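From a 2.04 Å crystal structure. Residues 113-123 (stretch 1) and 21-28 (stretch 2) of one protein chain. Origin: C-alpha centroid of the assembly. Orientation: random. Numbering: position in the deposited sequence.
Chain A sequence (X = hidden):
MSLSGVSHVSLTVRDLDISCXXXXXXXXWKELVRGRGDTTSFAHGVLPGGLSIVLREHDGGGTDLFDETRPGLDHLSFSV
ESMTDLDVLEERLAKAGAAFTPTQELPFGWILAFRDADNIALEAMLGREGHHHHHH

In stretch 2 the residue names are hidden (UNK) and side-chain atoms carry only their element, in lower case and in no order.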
# COMPACT_ATOMS: atom_id res chain seq x y z
N ALA A 113 -2.82 -10.86 10.87
CA ALA A 113 -2.75 -9.41 10.97
C ALA A 113 -1.65 -9.01 11.94
O ALA A 113 -1.57 -9.53 13.06
CB ALA A 113 -4.11 -8.86 11.44
N PHE A 114 -0.78 -8.10 11.50
CA PHE A 114 0.33 -7.66 12.35
C PHE A 114 0.70 -6.20 12.09
O PHE A 114 0.22 -5.57 11.15
CB PHE A 114 1.54 -8.59 12.14
CG PHE A 114 2.02 -8.67 10.71
CD1 PHE A 114 3.20 -8.02 10.32
CD2 PHE A 114 1.32 -9.41 9.75
CE1 PHE A 114 3.68 -8.10 9.01
CE2 PHE A 114 1.79 -9.50 8.43
CZ PHE A 114 2.97 -8.84 8.06
N ARG A 115 1.57 -5.67 12.95
CA ARG A 115 1.99 -4.28 12.83
C ARG A 115 3.50 -4.19 12.76
O ARG A 115 4.20 -5.03 13.31
CB ARG A 115 1.52 -3.49 14.05
CG ARG A 115 0.05 -3.61 14.36
CD ARG A 115 -0.77 -2.77 13.42
NE ARG A 115 -2.18 -2.81 13.78
CZ ARG A 115 -2.97 -1.74 13.79
NH1 ARG A 115 -2.48 -0.55 13.45
NH2 ARG A 115 -4.25 -1.86 14.12
N ASP A 116 4.02 -3.17 12.08
CA ASP A 116 5.46 -3.03 12.02
C ASP A 116 5.90 -2.15 13.17
O ASP A 116 5.09 -1.81 14.03
CB ASP A 116 5.91 -2.46 10.66
CG ASP A 116 5.56 -0.99 10.48
OD1 ASP A 116 4.95 -0.36 11.38
OD2 ASP A 116 5.91 -0.48 9.40
N ALA A 117 7.18 -1.79 13.20
CA ALA A 117 7.73 -0.97 14.27
C ALA A 117 6.99 0.35 14.49
O ALA A 117 7.02 0.91 15.59
CB ALA A 117 9.20 -0.72 14.02
N ASP A 118 6.33 0.86 13.46
CA ASP A 118 5.58 2.11 13.57
C ASP A 118 4.08 1.86 13.72
O ASP A 118 3.26 2.77 13.58
CB ASP A 118 5.84 2.98 12.34
CG ASP A 118 7.20 3.66 12.40
OD1 ASP A 118 7.28 4.75 12.99
OD2 ASP A 118 8.18 3.08 11.89
N ASN A 119 3.72 0.62 14.00
CA ASN A 119 2.32 0.24 14.18
C ASN A 119 1.53 0.30 12.88
O ASN A 119 0.30 0.30 12.90
CB ASN A 119 1.65 1.14 15.21
CG ASN A 119 0.74 0.38 16.12
OD1 ASN A 119 -0.39 0.79 16.39
ND2 ASN A 119 1.22 -0.76 16.61
N ILE A 120 2.21 0.35 11.75
CA ILE A 120 1.51 0.38 10.48
C ILE A 120 0.82 -0.98 10.31
O ILE A 120 1.43 -2.02 10.56
CB ILE A 120 2.50 0.63 9.33
CG1 ILE A 120 3.14 2.01 9.52
CG2 ILE A 120 1.78 0.49 7.98
CD1 ILE A 120 4.19 2.37 8.48
N ALA A 121 -0.45 -0.95 9.92
CA ALA A 121 -1.22 -2.18 9.77
C ALA A 121 -0.91 -2.98 8.51
O ALA A 121 -1.09 -2.51 7.39
CB ALA A 121 -2.71 -1.86 9.81
N LEU A 122 -0.45 -4.22 8.72
CA LEU A 122 -0.09 -5.14 7.65
C LEU A 122 -0.84 -6.46 7.82
O LEU A 122 -1.33 -6.79 8.91
CB LEU A 122 1.41 -5.43 7.68
CG LEU A 122 2.34 -4.22 7.63
CD1 LEU A 122 3.79 -4.69 7.82
CD2 LEU A 122 2.15 -3.49 6.30
N GLU A 123 -0.93 -7.22 6.73
CA GLU A 123 -1.60 -8.52 6.73
C GLU A 123 -0.90 -9.47 5.77
O GLU A 123 -0.27 -9.05 4.80
CB GLU A 123 -3.06 -8.40 6.28
CG GLU A 123 -3.95 -7.50 7.11
CD GLU A 123 -5.42 -7.65 6.72
OE1 GLU A 123 -5.70 -7.90 5.53
OE2 GLU A 123 -6.29 -7.50 7.60
N UNK A 21 15.80 -2.85 9.92
CA UNK A 21 16.04 -4.09 10.65
C UNK A 21 14.74 -4.87 10.84
O UNK A 21 14.72 -6.10 10.72
n UNK A 21 18.41 -2.13 14.06
c UNK A 21 18.14 -3.41 11.95
c UNK A 21 18.74 -3.36 13.35
n UNK A 21 20.06 -0.90 13.02
c UNK A 21 19.05 -0.98 13.88
c UNK A 21 16.67 -3.78 12.01
n UNK A 21 18.68 0.10 14.57
N UNK A 22 13.65 -4.17 11.12
CA UNK A 22 12.37 -4.84 11.33
C UNK A 22 11.92 -5.56 10.06
O UNK A 22 11.58 -6.74 10.09
c UNK A 22 6.56 -6.17 10.59
c UNK A 22 9.76 -4.84 13.54
n UNK A 22 8.56 -5.50 13.62
c UNK A 22 10.04 -4.52 12.24
c UNK A 22 11.29 -3.84 11.73
c UNK A 22 7.44 -5.57 9.67
c UNK A 22 8.63 -4.99 10.09
c UNK A 22 6.84 -6.20 11.93
c UNK A 22 8.94 -5.01 11.46
c UNK A 22 8.04 -5.62 12.36
N UNK A 23 11.91 -4.85 8.94
CA UNK A 23 11.48 -5.47 7.71
C UNK A 23 12.41 -6.60 7.26
O UNK A 23 11.95 -7.62 6.74
c UNK A 23 8.59 -2.01 7.78
c UNK A 23 11.33 -4.41 6.61
c UNK A 23 9.85 -2.61 7.60
o UNK A 23 6.24 -1.94 7.23
c UNK A 23 8.91 -4.11 5.99
c UNK A 23 7.66 -3.53 6.16
c UNK A 23 10.01 -3.67 6.71
c UNK A 23 7.50 -2.48 7.05
N UNK A 24 13.70 -6.42 7.47
CA UNK A 24 14.68 -7.43 7.08
C UNK A 24 14.42 -8.71 7.86
O UNK A 24 14.30 -9.80 7.28
c UNK A 24 17.15 -8.04 7.01
o UNK A 24 16.39 -5.78 6.60
c UNK A 24 16.12 -6.95 7.37
N UNK A 25 14.31 -8.57 9.17
CA UNK A 25 14.09 -9.69 10.07
C UNK A 25 12.74 -10.40 9.93
O UNK A 25 12.67 -11.63 9.95
c UNK A 25 14.16 -10.29 12.56
o UNK A 25 13.69 -9.99 14.89
c UNK A 25 14.50 -9.76 13.95
o UNK A 25 15.56 -9.13 14.10
c UNK A 25 14.24 -9.20 11.51
N UNK A 26 11.67 -9.62 9.77
CA UNK A 26 10.33 -10.17 9.65
C UNK A 26 9.91 -10.64 8.26
O UNK A 26 9.40 -11.74 8.11
c UNK A 26 9.26 -9.16 10.13
c UNK A 26 9.62 -9.82 12.58
c UNK A 26 7.86 -9.77 10.01
c UNK A 26 9.57 -8.69 11.55
N UNK A 27 10.12 -9.81 7.25
CA UNK A 27 9.69 -10.15 5.90
C UNK A 27 10.81 -10.47 4.92
O UNK A 27 10.57 -10.59 3.73
c UNK A 27 7.64 -8.58 6.19
c UNK A 27 8.83 -9.02 5.33
c UNK A 27 6.62 -9.70 6.27
c UNK A 27 7.02 -7.32 5.60
N UNK A 28 12.03 -10.62 5.43
CA UNK A 28 13.17 -10.91 4.56
C UNK A 28 13.34 -9.82 3.53
O UNK A 28 13.79 -10.06 2.41
c UNK A 28 13.00 -12.25 3.85
o UNK A 28 14.03 -13.42 5.61
o UNK A 28 12.23 -14.32 4.71
c UNK A 28 13.09 -13.42 4.79

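Position 21 carries seven side-chain atoms: three carbons in a row, a nitrogen, then a carbon bearing two more nitrogens. The side chain is out of reach of stretch 1, so the assignment rests on connectivity alone. That guanidinium group identifies Arg-21.

Position 22 has ten side-chain atoms, one carbon leading into fused five- and six-membered rings that hold eight carbons and one nitrogen. Its CA-to-CB bond points toward stretch 1, and its ring lies against the turn: the CA of Asp-116 sits 3.6 Å from the centroid of the six-membered ring, 16° off the normal, a CH-pi contact over the face. Other carbons of the six-membered ring approach Arg-115 O and the ring of Phe-114. Only an indole fits, so this is Trp-22. By atom name, Trp-22 CZ2 comes within 3.2 Å of Arg-115 O, while Trp-22 CH2 meets Phe-114 CE1 at 3.8 Å, each atom at the edge of the other's ring.

Position 23 shows one carbon, then a six-carbon ring bearing a single oxygen. The CA-to-CB bond points sideways, but the end of the side chain comes nearer, bringing that oxygen up to the carboxylate of Asp-116 and to Leu-122. A ring hydroxyl of this kind defines Tyr-23. Tyr-23 OH donates a hydrogen bond to Asp-116 OD2 at 2.6 Å, and Leu-122 CD1 lies 3.7 Å from the same Tyr-23 OH.

Position 24 has one carbon carrying an oxygen and a carbon, out of reach of stretch 1: Thr-24. Position 25 has three carbons, the third bearing two oxygens, likewise out of reach, as in Glu-25.

Position 26 has four carbons forked at the first, one arm two carbons long. The CA-to-CB bond points toward stretch 1, but no atom comes within contact distance. This is Ile-26. Position 27 also has four carbons, forked at the second, and one of its terminal carbons touches the ring of Phe-114; hence Leu-27, whose CD2 approaches Phe-114 CZ at 4.2 Å. Position 28 has two carbons, the second carrying two oxygens, remote from stretch 1: Asp-28, with a positive phi of 59° as the chain leaves helical geometry.

The contact buries 325 Å², both sides summed, and Trp-22 contributes the largest covered area, 82 Å². Its indole packs on a type I turn from Asp-116 to Asn-119, closed by Asn-119 N to Asp-116 O at 2.8 Å. The carboxylate of Asp-116 serves both stretches: Asp-116 OD1 accepts from Asp-118 N at 2.8 Å and Ile-120 N at 2.9 Å, leaving OD2 to receive the tyrosine hydroxyl. Apolar packing by Phe-114 and Leu-122, from paired strands, completes an interface with one hydrogen bond between the stretches.

Stretch 2 (21-28) RWYTEILD
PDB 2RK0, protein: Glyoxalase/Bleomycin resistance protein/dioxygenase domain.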